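Local coordinates for protein alanine dehydrogenase/pyridine nucleotide transhydrogenase (Mycobacterium smegmatis str. MC2 155, PDB 3P2Y) that probably transfers reducing equivalents between NADH and NADP as the alpha 1 part of a transhydrogenase coupled to proton pumping across the membrane, at residues 33-45 with 330-344. Residues are numbered along the deposited sequence; the frame is centred on the assembly and turned at random.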
# COMPACT_ATOMS: atom_id res chain seq x y z
N GLU A 33 4.82 20.76 -7.37
CA GLU A 33 4.27 19.59 -8.06
C GLU A 33 4.18 18.41 -7.08
O GLU A 33 5.16 18.11 -6.36
CB GLU A 33 5.13 19.19 -9.27
N GLY A 34 3.00 17.77 -7.04
CA GLY A 34 2.79 16.56 -6.27
C GLY A 34 2.40 16.84 -4.83
O GLY A 34 2.05 15.91 -4.08
N GLU A 35 2.49 18.10 -4.40
CA GLU A 35 2.24 18.41 -2.99
C GLU A 35 0.73 18.35 -2.74
O GLU A 35 -0.05 18.90 -3.55
CB GLU A 35 2.75 19.80 -2.61
CG GLU A 35 2.57 20.10 -1.09
CD GLU A 35 3.25 19.04 -0.22
OE1 GLU A 35 4.49 19.03 -0.18
OE2 GLU A 35 2.58 18.19 0.39
N ARG A 36 0.33 17.69 -1.66
CA ARG A 36 -1.09 17.65 -1.27
C ARG A 36 -1.35 18.18 0.14
O ARG A 36 -2.51 18.31 0.52
CB ARG A 36 -1.63 16.20 -1.34
CG ARG A 36 -1.63 15.66 -2.78
CD ARG A 36 -2.03 14.17 -2.81
NE ARG A 36 -3.38 13.96 -2.27
CZ ARG A 36 -3.87 12.79 -1.84
NH1 ARG A 36 -3.13 11.68 -1.87
NH2 ARG A 36 -5.11 12.75 -1.38
N ARG A 37 -0.30 18.48 0.90
CA ARG A 37 -0.49 18.99 2.25
C ARG A 37 -0.91 20.46 2.19
O ARG A 37 -0.75 21.14 1.14
CB ARG A 37 0.80 18.85 3.10
CG ARG A 37 1.18 17.37 3.38
CD ARG A 37 2.58 17.25 3.97
NE ARG A 37 3.58 17.66 3.00
CZ ARG A 37 4.87 17.81 3.27
NH1 ARG A 37 5.33 17.59 4.51
NH2 ARG A 37 5.72 18.21 2.30
N VAL A 38 -1.43 20.92 3.32
CA VAL A 38 -1.83 22.32 3.54
C VAL A 38 -1.41 22.68 4.96
O VAL A 38 -1.46 21.84 5.85
CB VAL A 38 -3.40 22.47 3.34
CG1 VAL A 38 -4.19 21.58 4.31
CG2 VAL A 38 -3.83 23.95 3.48
N ALA A 39 -0.96 23.92 5.20
CA ALA A 39 -0.29 24.21 6.49
C ALA A 39 -1.23 24.19 7.69
O ALA A 39 -0.80 23.84 8.77
CB ALA A 39 0.47 25.55 6.45
N LEU A 40 -2.50 24.58 7.50
CA LEU A 40 -3.49 24.41 8.56
C LEU A 40 -4.67 23.62 8.02
O LEU A 40 -5.09 23.82 6.88
CB LEU A 40 -4.00 25.78 9.07
CG LEU A 40 -2.99 26.75 9.67
CD1 LEU A 40 -3.75 28.00 10.14
CD2 LEU A 40 -2.20 26.10 10.85
N VAL A 41 -5.19 22.71 8.86
CA VAL A 41 -6.40 21.96 8.54
C VAL A 41 -7.58 22.62 9.24
O VAL A 41 -7.38 23.34 10.23
CB VAL A 41 -6.30 20.45 9.00
CG1 VAL A 41 -5.18 19.73 8.22
CG2 VAL A 41 -6.08 20.35 10.51
N PRO A 42 -8.80 22.36 8.76
CA PRO A 42 -9.97 23.03 9.35
C PRO A 42 -10.09 22.91 10.88
O PRO A 42 -10.43 23.90 11.53
CB PRO A 42 -11.15 22.36 8.62
CG PRO A 42 -10.56 22.09 7.22
CD PRO A 42 -9.19 21.51 7.62
N LYS A 43 -9.79 21.75 11.46
CA LYS A 43 -9.89 21.59 12.93
C LYS A 43 -8.99 22.55 13.69
O LYS A 43 -9.35 23.00 14.79
CB LYS A 43 -9.55 20.15 13.40
CG LYS A 43 -10.57 19.10 13.02
CD LYS A 43 -9.99 17.71 13.40
CE LYS A 43 -10.86 16.58 12.85
NZ LYS A 43 -10.50 15.30 13.51
N VAL A 44 -7.82 22.87 13.12
CA VAL A 44 -6.87 23.76 13.76
C VAL A 44 -7.28 25.20 13.52
O VAL A 44 -7.24 26.04 14.42
CB VAL A 44 -5.40 23.46 13.27
CG1 VAL A 44 -4.39 24.50 13.80
CG2 VAL A 44 -4.97 22.04 13.73
N VAL A 45 -7.72 25.48 12.30
CA VAL A 45 -8.32 26.80 12.00
C VAL A 45 -9.43 27.14 13.00
O VAL A 45 -9.53 28.28 13.49
CB VAL A 45 -8.81 26.85 10.54
CG1 VAL A 45 -9.60 28.16 10.27
CG2 VAL A 45 -7.63 26.75 9.56
N ASN A 330 8.01 12.23 -1.75
CA ASN A 330 7.19 13.02 -0.83
C ASN A 330 6.13 12.14 -0.20
O ASN A 330 4.95 12.21 -0.56
CB ASN A 330 6.58 14.24 -1.56
CG ASN A 330 5.93 15.25 -0.61
OD1 ASN A 330 5.81 15.02 0.61
ND2 ASN A 330 5.48 16.40 -1.18
N LEU A 331 6.57 11.25 0.69
CA LEU A 331 5.59 10.36 1.33
C LEU A 331 4.53 11.08 2.20
O LEU A 331 3.37 10.65 2.23
CB LEU A 331 6.28 9.23 2.09
CG LEU A 331 6.93 8.20 1.15
CD1 LEU A 331 7.72 7.20 2.02
CD2 LEU A 331 5.88 7.43 0.31
N PRO A 332 4.90 12.19 2.90
CA PRO A 332 3.88 12.94 3.65
C PRO A 332 2.69 13.38 2.79
O PRO A 332 1.54 13.31 3.25
CB PRO A 332 4.68 14.17 4.17
CG PRO A 332 6.03 13.54 4.47
CD PRO A 332 6.25 12.73 3.15
N ALA A 333 2.97 13.79 1.54
CA ALA A 333 1.90 14.21 0.63
C ALA A 333 0.95 13.05 0.28
O ALA A 333 -0.19 13.27 -0.08
CB ALA A 333 2.50 14.82 -0.65
N THR A 334 1.41 11.81 0.43
CA THR A 334 0.55 10.65 0.14
C THR A 334 -0.46 10.32 1.24
O THR A 334 -1.29 9.44 1.07
CB THR A 334 1.33 9.37 -0.21
OG1 THR A 334 1.93 8.82 0.98
CG2 THR A 334 2.41 9.65 -1.27
N MET A 335 -0.37 11.02 2.36
CA MET A 335 -1.32 10.79 3.46
C MET A 335 -1.61 12.17 4.05
O MET A 335 -1.27 12.50 5.20
CB MET A 335 -0.72 9.79 4.49
CG MET A 335 -1.83 9.17 5.41
SD MET A 335 -1.04 8.19 6.71
CE MET A 335 -0.67 9.49 7.87
N PRO A 336 -2.25 13.01 3.23
CA PRO A 336 -2.13 14.45 3.49
C PRO A 336 -3.01 15.02 4.61
O PRO A 336 -2.72 16.11 5.09
CB PRO A 336 -2.49 15.07 2.12
CG PRO A 336 -3.51 14.12 1.56
CD PRO A 336 -2.90 12.73 1.93
N GLU A 337 -4.09 14.35 4.99
CA GLU A 337 -4.89 14.93 6.05
C GLU A 337 -4.14 14.82 7.36
O GLU A 337 -3.96 15.83 8.07
CB GLU A 337 -6.29 14.31 6.20
CG GLU A 337 -6.90 14.81 7.54
CD GLU A 337 -8.38 14.50 7.75
OE1 GLU A 337 -9.01 13.86 6.92
OE2 GLU A 337 -8.88 14.94 8.81
N HIS A 338 -3.70 13.61 7.72
CA HIS A 338 -2.95 13.53 9.00
C HIS A 338 -1.56 14.16 8.94
O HIS A 338 -1.13 14.74 9.93
CB HIS A 338 -2.91 12.12 9.58
CG HIS A 338 -4.15 11.73 10.32
ND1 HIS A 338 -4.48 10.41 10.57
CD2 HIS A 338 -5.13 12.48 10.88
CE1 HIS A 338 -5.62 10.37 11.24
NE2 HIS A 338 -6.03 11.60 11.46
N ALA A 339 -0.88 14.11 7.79
CA ALA A 339 0.40 14.84 7.69
C ALA A 339 0.13 16.34 7.94
O ALA A 339 0.87 16.99 8.71
CB ALA A 339 1.07 14.61 6.30
N SER A 340 -0.92 16.89 7.32
CA SER A 340 -1.19 18.33 7.51
C SER A 340 -1.67 18.66 8.89
O SER A 340 -1.38 19.74 9.39
CB SER A 340 -2.24 18.85 6.52
OG SER A 340 -1.80 18.60 5.20
N GLU A 341 -2.46 17.78 9.50
CA GLU A 341 -2.97 18.07 10.85
C GLU A 341 -1.84 18.12 11.86
O GLU A 341 -1.79 19.05 12.67
CB GLU A 341 -4.01 17.04 11.27
CG GLU A 341 -4.59 17.28 12.67
CD GLU A 341 -5.59 16.18 13.05
OE1 GLU A 341 -6.41 15.82 12.20
OE2 GLU A 341 -5.54 15.69 14.21
N LEU A 342 -0.93 17.15 11.81
CA LEU A 342 0.21 17.15 12.73
C LEU A 342 1.10 18.38 12.50
O LEU A 342 1.50 19.03 13.47
CB LEU A 342 1.01 15.86 12.56
CG LEU A 342 0.21 14.62 12.97
CD1 LEU A 342 1.04 13.39 12.63
CD2 LEU A 342 -0.16 14.62 14.45
N TYR A 343 1.38 18.66 11.22
CA TYR A 343 2.16 19.84 10.81
C TYR A 343 1.49 21.12 11.30
O TYR A 343 2.17 22.05 11.80
CB TYR A 343 2.32 19.89 9.28
CG TYR A 343 3.18 21.05 8.83
CD1 TYR A 343 2.60 22.19 8.28
CD2 TYR A 343 4.58 20.98 8.93
CE1 TYR A 343 3.41 23.29 7.87
CE2 TYR A 343 5.39 22.06 8.54
CZ TYR A 343 4.78 23.20 8.00
OH TYR A 343 5.55 24.23 7.56
N ALA A 344 0.18 21.21 11.14
CA ALA A 344 -0.57 22.39 11.60
C ALA A 344 -0.42 22.61 13.10
O ALA A 344 -0.27 23.75 13.55
CB ALA A 344 -2.09 22.20 11.23
O HOH W 1 5.77 16.55 -4.16
O HOH W 2 -3.95 9.87 0.17
O HOH W 3 -8.55 14.09 11.56
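In this member of the alanine dehydrogenase/transhydrogenase family, residues 33-45, a loop that follows the first strand of the N-terminal parallel sheet and runs into helix 42-50, lie along residues 330-335 and the first turns of helix 336-354, joining parts of the N- and C-terminal family regions 285 residues apart. Glu35 and Asn330 meet at one end: the amide ND2 donates to Glu35 OE1 (3.0 Å), coming from above the carboxylate plane. Arg37 NH2 reaches the same oxygen from the opposite face, while its NE bonds to Glu35 OE2 (2.8 Å). This side-on grip, together with a bond from Arg37 N to OE2, fixes the carboxylate. The bend at chi3 of Arg37 (-67°) brings its guanidinium round to Glu35, with Pro332 CB over one face and NH1 hydrogen-bonded to Gln152 OE1. Pro336 CG sits over a face of the Arg36 guanidinium, 3.6 Å from NH2, and Arg36 NE hydrogen-bonds to Gly64 O. Midway, Val38 N donates to Ser340 OG at 3.0 Å, nearly straight at 165°; that hydroxyl in turn donates to Pro336 O one helical turn back. Val41 CG1 presses on Ser340 CB (3.5 Å). At the far end a water ties Lys43 NZ to Glu341 OE1 and Glu337 OE2, while Glu337 OE1 forms a salt bridge with Arg170 of the second subunit; Ala344 CB packs against Leu40 CD2 at 3.9 Å and Val44 CG2 at 3.8 Å.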